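Local coordinates for protein putative peptidase M23 (Pseudomonas aeruginosa PAO1, PDB 2HSI) that is a putative zinc-dependent peptidase of the M23 family, probably acting as a metalloendopeptidase, at residues A[59-64]-A[264-269]; A[72-77]-A[98-103]. All coordinates share one frame; numbering follows the deposited sequence.

Interaction 1. Residues A[59-64]-A[264-269]; sequences PVLVVR and VSLNDA
The flat carboxamide of Asn267 has Val60 over one face, with methyl CG2 3.8 Å from Asn267 CG. The backbone oxygen of Leu266 lies on the opposite face, near Asn267 ND2 but too poorly angled to bond. At the oxygen end of the amide, Asn267 OD1 is gripped twice: by the backbone N of Gly75, and by a water 2.7 Å away. That water in turn accepts from Leu61 N, so it bridges the two segments. With CG wedged between its own backbone N and carbonyl carbon (chi1 50°), the amide runs alongside Val60. The backbone at Asn267 sets CB 3.2 Å from Pro59 O, and Asn267 CA adds a CA-H...O contact to the same oxygen. Next to this polar patch, Leu61 CD2 meets Leu266 CD2 at 3.9 Å, and Phe276 of helix 273-277 also packs on Leu266. Asp268, beside Asn267, reaches back to Lys58 and Arg142 in salt bridges. Leu266 and Ala269 exchange both backbone hydrogen bonds around Asn267 and Asp268, both left-handed in conformation, a turn of the type I'/III' kind. The contact is thus a two-residue beta-hairpin of the peptidase region docked on a strand of the N-terminal domain.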
loop_
_atom_site.group_PDB
_atom_site.type_symbol
_atom_site.label_atom_id
_atom_site.label_comp_id
_atom_site.label_asym_id
_atom_site.label_seq_id
_atom_site.Cartn_x
_atom_site.Cartn_y
_atom_site.Cartn_z
ATOM N N PRO A 59 0.555 3.358 13.092
ATOM C CA PRO A 59 1.947 2.890 13.005
ATOM C C PRO A 59 2.490 2.927 11.577
ATOM O O PRO A 59 1.760 2.631 10.622
ATOM C CB PRO A 59 1.871 1.454 13.557
ATOM C CG PRO A 59 0.469 1.039 13.359
ATOM C CD PRO A 59 -0.351 2.285 13.540
ATOM N N VAL A 60 3.766 3.295 11.451
ATOM C CA VAL A 60 4.409 3.587 10.180
ATOM C C VAL A 60 5.596 2.640 9.930
ATOM O O VAL A 60 6.285 2.255 10.873
ATOM C CB VAL A 60 4.886 5.078 10.173
ATOM C CG1 VAL A 60 5.852 5.377 9.055
ATOM C CG2 VAL A 60 3.693 6.003 10.116
ATOM N N LEU A 61 5.802 2.279 8.660
ATOM C CA LEU A 61 6.944 1.466 8.193
ATOM C C LEU A 61 8.297 2.110 8.516
ATOM O O LEU A 61 8.570 3.260 8.138
ATOM C CB LEU A 61 6.834 1.223 6.682
ATOM C CG LEU A 61 8.005 0.605 5.896
ATOM C CD1 LEU A 61 8.317 -0.769 6.428
ATOM C CD2 LEU A 61 7.688 0.535 4.409
ATOM N N VAL A 62 9.128 1.352 9.220
ATOM C CA VAL A 62 10.452 1.806 9.643
ATOM C C VAL A 62 11.507 0.826 9.123
ATOM O O VAL A 62 11.428 -0.381 9.369
ATOM C CB VAL A 62 10.532 1.949 11.193
ATOM C CG1 VAL A 62 11.951 2.251 11.646
ATOM C CG2 VAL A 62 9.574 3.032 11.709
ATOM N N VAL A 63 12.478 1.344 8.378
ATOM C CA VAL A 63 13.539 0.518 7.789
ATOM C C VAL A 63 14.879 1.235 7.932
ATOM O O VAL A 63 14.918 2.455 8.079
ATOM C CB VAL A 63 13.284 0.187 6.276
ATOM C CG1 VAL A 63 11.987 -0.595 6.074
ATOM C CG2 VAL A 63 13.275 1.446 5.399
ATOM N N ARG A 64 15.975 0.481 7.912
ATOM C CA ARG A 64 17.295 1.087 7.761
ATOM C C ARG A 64 17.495 1.501 6.301
ATOM O O ARG A 64 17.162 0.752 5.388
ATOM C CB ARG A 64 18.402 0.132 8.200
ATOM C CG ARG A 64 18.570 0.000 9.708
ATOM C CD ARG A 64 19.868 -0.740 10.028
ATOM N NE ARG A 64 20.001 -1.085 11.438
ATOM C CZ ARG A 64 20.476 -0.268 12.377
ATOM N NH1 ARG A 64 20.861 0.969 12.071
ATOM N NH2 ARG A 64 20.557 -0.683 13.634
ATOM N N VAL A 264 -2.158 0.671 -3.213
ATOM C CA VAL A 264 -1.020 0.547 -2.294
ATOM C C VAL A 264 -1.312 1.394 -1.066
ATOM O O VAL A 264 -1.678 2.563 -1.183
ATOM C CB VAL A 264 0.328 0.980 -2.926
ATOM C CG1 VAL A 264 1.443 1.045 -1.857
ATOM C CG2 VAL A 264 0.738 0.022 -4.031
ATOM N N SER A 265 -1.165 0.789 0.108
ATOM C CA SER A 265 -1.403 1.473 1.361
ATOM C C SER A 265 -0.136 1.470 2.218
ATOM O O SER A 265 0.650 0.518 2.193
ATOM C CB SER A 265 -2.571 0.820 2.094
ATOM O OG SER A 265 -2.987 1.545 3.248
ATOM N N LEU A 266 0.045 2.555 2.959
ATOM C CA LEU A 266 1.090 2.688 3.975
ATOM C C LEU A 266 0.445 3.413 5.133
ATOM O O LEU A 266 -0.229 4.426 4.926
ATOM C CB LEU A 266 2.261 3.536 3.466
ATOM C CG LEU A 266 3.336 2.932 2.559
ATOM C CD1 LEU A 266 4.100 4.057 1.871
ATOM C CD2 LEU A 266 4.292 2.057 3.359
ATOM N N ASN A 267 0.650 2.901 6.344
ATOM C CA ASN A 267 0.049 3.449 7.573
ATOM C C ASN A 267 -1.422 3.848 7.430
ATOM O O ASN A 267 -1.819 4.939 7.838
ATOM C CB ASN A 267 0.885 4.600 8.193
ATOM C CG ASN A 267 1.263 5.689 7.193
ATOM O OD1 ASN A 267 2.322 5.629 6.574
ATOM N ND2 ASN A 267 0.380 6.670 7.004
ATOM N N ASP A 268 -2.213 2.949 6.833
ATOM C CA ASP A 268 -3.639 3.182 6.559
ATOM C C ASP A 268 -3.918 4.438 5.715
ATOM O O ASP A 268 -4.910 5.152 5.936
ATOM C CB ASP A 268 -4.462 3.170 7.854
ATOM C CG ASP A 268 -5.966 3.024 7.611
ATOM O OD1 ASP A 268 -6.367 2.412 6.599
ATOM O OD2 ASP A 268 -6.743 3.530 8.454
ATOM N N ALA A 269 -3.030 4.701 4.754
ATOM C CA ALA A 269 -3.218 5.762 3.786
ATOM C C ALA A 269 -2.992 5.200 2.390
ATOM O O ALA A 269 -1.899 4.693 2.091
ATOM C CB ALA A 269 -2.257 6.911 4.064
HETATM O O HOH W 1 4.122 3.618 6.665
#

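Interaction 2. Residues A[72-77]-A[98-103]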
loop_
_atom_site.group_PDB
_atom_site.type_symbol
_atom_site.label_atom_id
_atom_site.label_comp_id
_atom_site.label_asym_id
_atom_site.label_seq_id
_atom_site.Cartn_x
_atom_site.Cartn_y
_atom_site.Cartn_z
ATOM N N ALA A 72 11.587 6.497 8.413
ATOM C CA ALA A 72 10.181 6.126 8.223
ATOM C C ALA A 72 9.778 6.377 6.769
ATOM O O ALA A 72 10.207 7.359 6.149
ATOM C CB ALA A 72 9.279 6.909 9.174
ATOM N N VAL A 73 8.959 5.484 6.222
ATOM C CA VAL A 73 8.436 5.622 4.863
ATOM C C VAL A 73 6.937 5.793 5.059
ATOM O O VAL A 73 6.233 4.828 5.379
ATOM C CB VAL A 73 8.782 4.387 3.976
ATOM C CG1 VAL A 73 8.159 4.499 2.590
ATOM C CG2 VAL A 73 10.295 4.234 3.838
ATOM N N VAL A 74 6.480 7.039 4.913
ATOM C CA VAL A 74 5.192 7.485 5.456
ATOM C C VAL A 74 4.205 7.738 4.326
ATOM O O VAL A 74 4.494 8.513 3.413
ATOM C CB VAL A 74 5.344 8.810 6.285
ATOM C CG1 VAL A 74 4.034 9.186 6.991
ATOM C CG2 VAL A 74 6.474 8.714 7.311
ATOM N N GLY A 75 3.045 7.087 4.392
ATOM C CA GLY A 75 1.973 7.330 3.428
ATOM C C GLY A 75 1.190 8.579 3.807
ATOM O O GLY A 75 0.797 8.734 4.963
ATOM N N ILE A 76 0.978 9.469 2.835
ATOM C CA ILE A 76 0.248 10.723 3.065
ATOM C C ILE A 76 -1.142 10.642 2.430
ATOM O O ILE A 76 -1.258 10.560 1.209
ATOM C CB ILE A 76 1.002 11.952 2.485
ATOM C CG1 ILE A 76 2.491 11.931 2.863
ATOM C CG2 ILE A 76 0.324 13.258 2.909
ATOM C CD1 ILE A 76 2.786 11.955 4.359
ATOM N N PRO A 77 -2.205 10.654 3.259
ATOM C CA PRO A 77 -3.552 10.587 2.656
ATOM C C PRO A 77 -3.823 11.706 1.645
ATOM O O PRO A 77 -3.279 12.810 1.771
ATOM C CB PRO A 77 -4.480 10.715 3.857
ATOM C CG PRO A 77 -3.663 10.251 5.025
ATOM C CD PRO A 77 -2.268 10.678 4.734
ATOM N N GLU A 98 9.376 14.121 15.078
ATOM C CA GLU A 98 10.149 14.578 13.937
ATOM C C GLU A 98 9.222 15.189 12.910
ATOM O O GLU A 98 8.267 14.555 12.469
ATOM C CB GLU A 98 10.957 13.432 13.330
ATOM C CG GLU A 98 11.991 12.800 14.282
ATOM C CD GLU A 98 12.989 13.788 14.896
ATOM O OE1 GLU A 98 13.476 14.716 14.215
ATOM O OE2 GLU A 98 13.308 13.613 16.076
ATOM N N ARG A 99 9.502 16.432 12.546
ATOM C CA ARG A 99 8.671 17.121 11.570
ATOM C C ARG A 99 9.098 16.871 10.134
ATOM O O ARG A 99 10.270 16.635 9.843
ATOM C CB ARG A 99 8.602 18.629 11.865
ATOM C CG ARG A 99 7.813 18.921 13.104
ATOM C CD ARG A 99 7.418 20.365 13.199
ATOM N NE ARG A 99 6.971 20.693 14.542
ATOM C CZ ARG A 99 6.363 21.825 14.877
ATOM N NH1 ARG A 99 6.132 22.754 13.962
ATOM N NH2 ARG A 99 5.981 22.025 16.131
ATOM N N PHE A 100 8.116 16.907 9.244
ATOM C CA PHE A 100 8.374 16.850 7.827
ATOM C C PHE A 100 7.349 17.745 7.128
ATOM O O PHE A 100 6.465 18.278 7.774
ATOM C CB PHE A 100 8.383 15.405 7.307
ATOM C CG PHE A 100 7.057 14.683 7.420
ATOM C CD1 PHE A 100 6.217 14.586 6.323
ATOM C CD2 PHE A 100 6.680 14.053 8.608
ATOM C CE1 PHE A 100 5.005 13.893 6.414
ATOM C CE2 PHE A 100 5.473 13.364 8.710
ATOM C CZ PHE A 100 4.635 13.282 7.602
ATOM N N SER A 101 7.483 17.924 5.824
ATOM C CA SER A 101 6.588 18.830 5.110
ATOM C C SER A 101 5.878 18.105 3.986
ATOM O O SER A 101 6.466 17.264 3.302
ATOM C CB SER A 101 7.370 20.031 4.564
ATOM O OG SER A 101 7.972 20.756 5.625
ATOM N N VAL A 102 4.602 18.425 3.813
ATOM C CA VAL A 102 3.843 17.959 2.662
ATOM C C VAL A 102 3.668 19.157 1.714
ATOM O O VAL A 102 3.128 20.199 2.107
ATOM C CB VAL A 102 2.498 17.321 3.089
ATOM C CG1 VAL A 102 1.594 17.056 1.896
ATOM C CG2 VAL A 102 2.745 16.003 3.846
ATOM N N GLY A 103 4.180 19.010 0.494
ATOM C CA GLY A 103 4.039 20.036 -0.543
ATOM C C GLY A 103 2.772 19.792 -1.335
ATOM O O GLY A 103 2.067 18.822 -1.084
#
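Two strands of the six-stranded antiparallel sheet in the N-terminal domain face each other here across its hydrophobic interior: Val74 and Ile76 from one, Phe100 and Val102 from the other. They are not neighbours in the sheet. The CA atoms of Val74 and Phe100 are 10.2 Å apart, which is side-chain packing distance. Ile76 is central to the contact, touching both Phe100 and Val102. Beside it, Phe100 has its CG between the backbone N and the carbonyl carbon (chi1 64°), and the ring reaches across to Ile76 and Val74. Ile76 CD1 abuts the rim of the ring, close to level with it, 3.6 Å from Phe100 CE1. Ile76 was modelled in two conformers, so its contacts hold for the one described. Val74 adds methyl CG1, 4.2 Å from Phe100 CZ. Farther along, the Ile76 and Val102 side chains overlap alongside, running antiparallel: the branch Ile76 CG2 packs 3.8 Å from Val102 CG2, while the chain end CD1, lying against the ring, still comes within 4.1 Å of Val102 CG2. Tyr55 of strand 52-55 also meets the Phe100 ring, their planes at about 55°, while Ala40 and Val42 of strand 39-43 cover it from the sheet's other outermost strand. Phe100 and Val102 point inward, whereas Arg99 and Ser101 are exposed. Such facing of strands, with a core of valine, isoleucine and phenylalanine, is consistent with the immunoglobulin-like beta-sandwich of the E-set clan.

The centres of the two interactions lie 11 Å apart, and they share the N-terminal sheet, where strands 58-64 and 70-75 are antiparallel neighbours joined by Leu61 O and Val73 N, 3.0 Å apart. Interaction 2 lies inside that domain; interaction 1 joins a strand of that sheet to the peptidase region. Along the chain, 72-77 and 98-103 are nested between 59-64 and 264-269, a loop of 199 residues closed by interaction 1. Strand 70-75 stands between the two, its Val74 touching both Phe100 and Asn267. Strand 260-266 carries the zinc ligand His261, so one of the links between the N-terminal sheet and the peptidase region runs through the hairpin that follows a zinc-ligand strand.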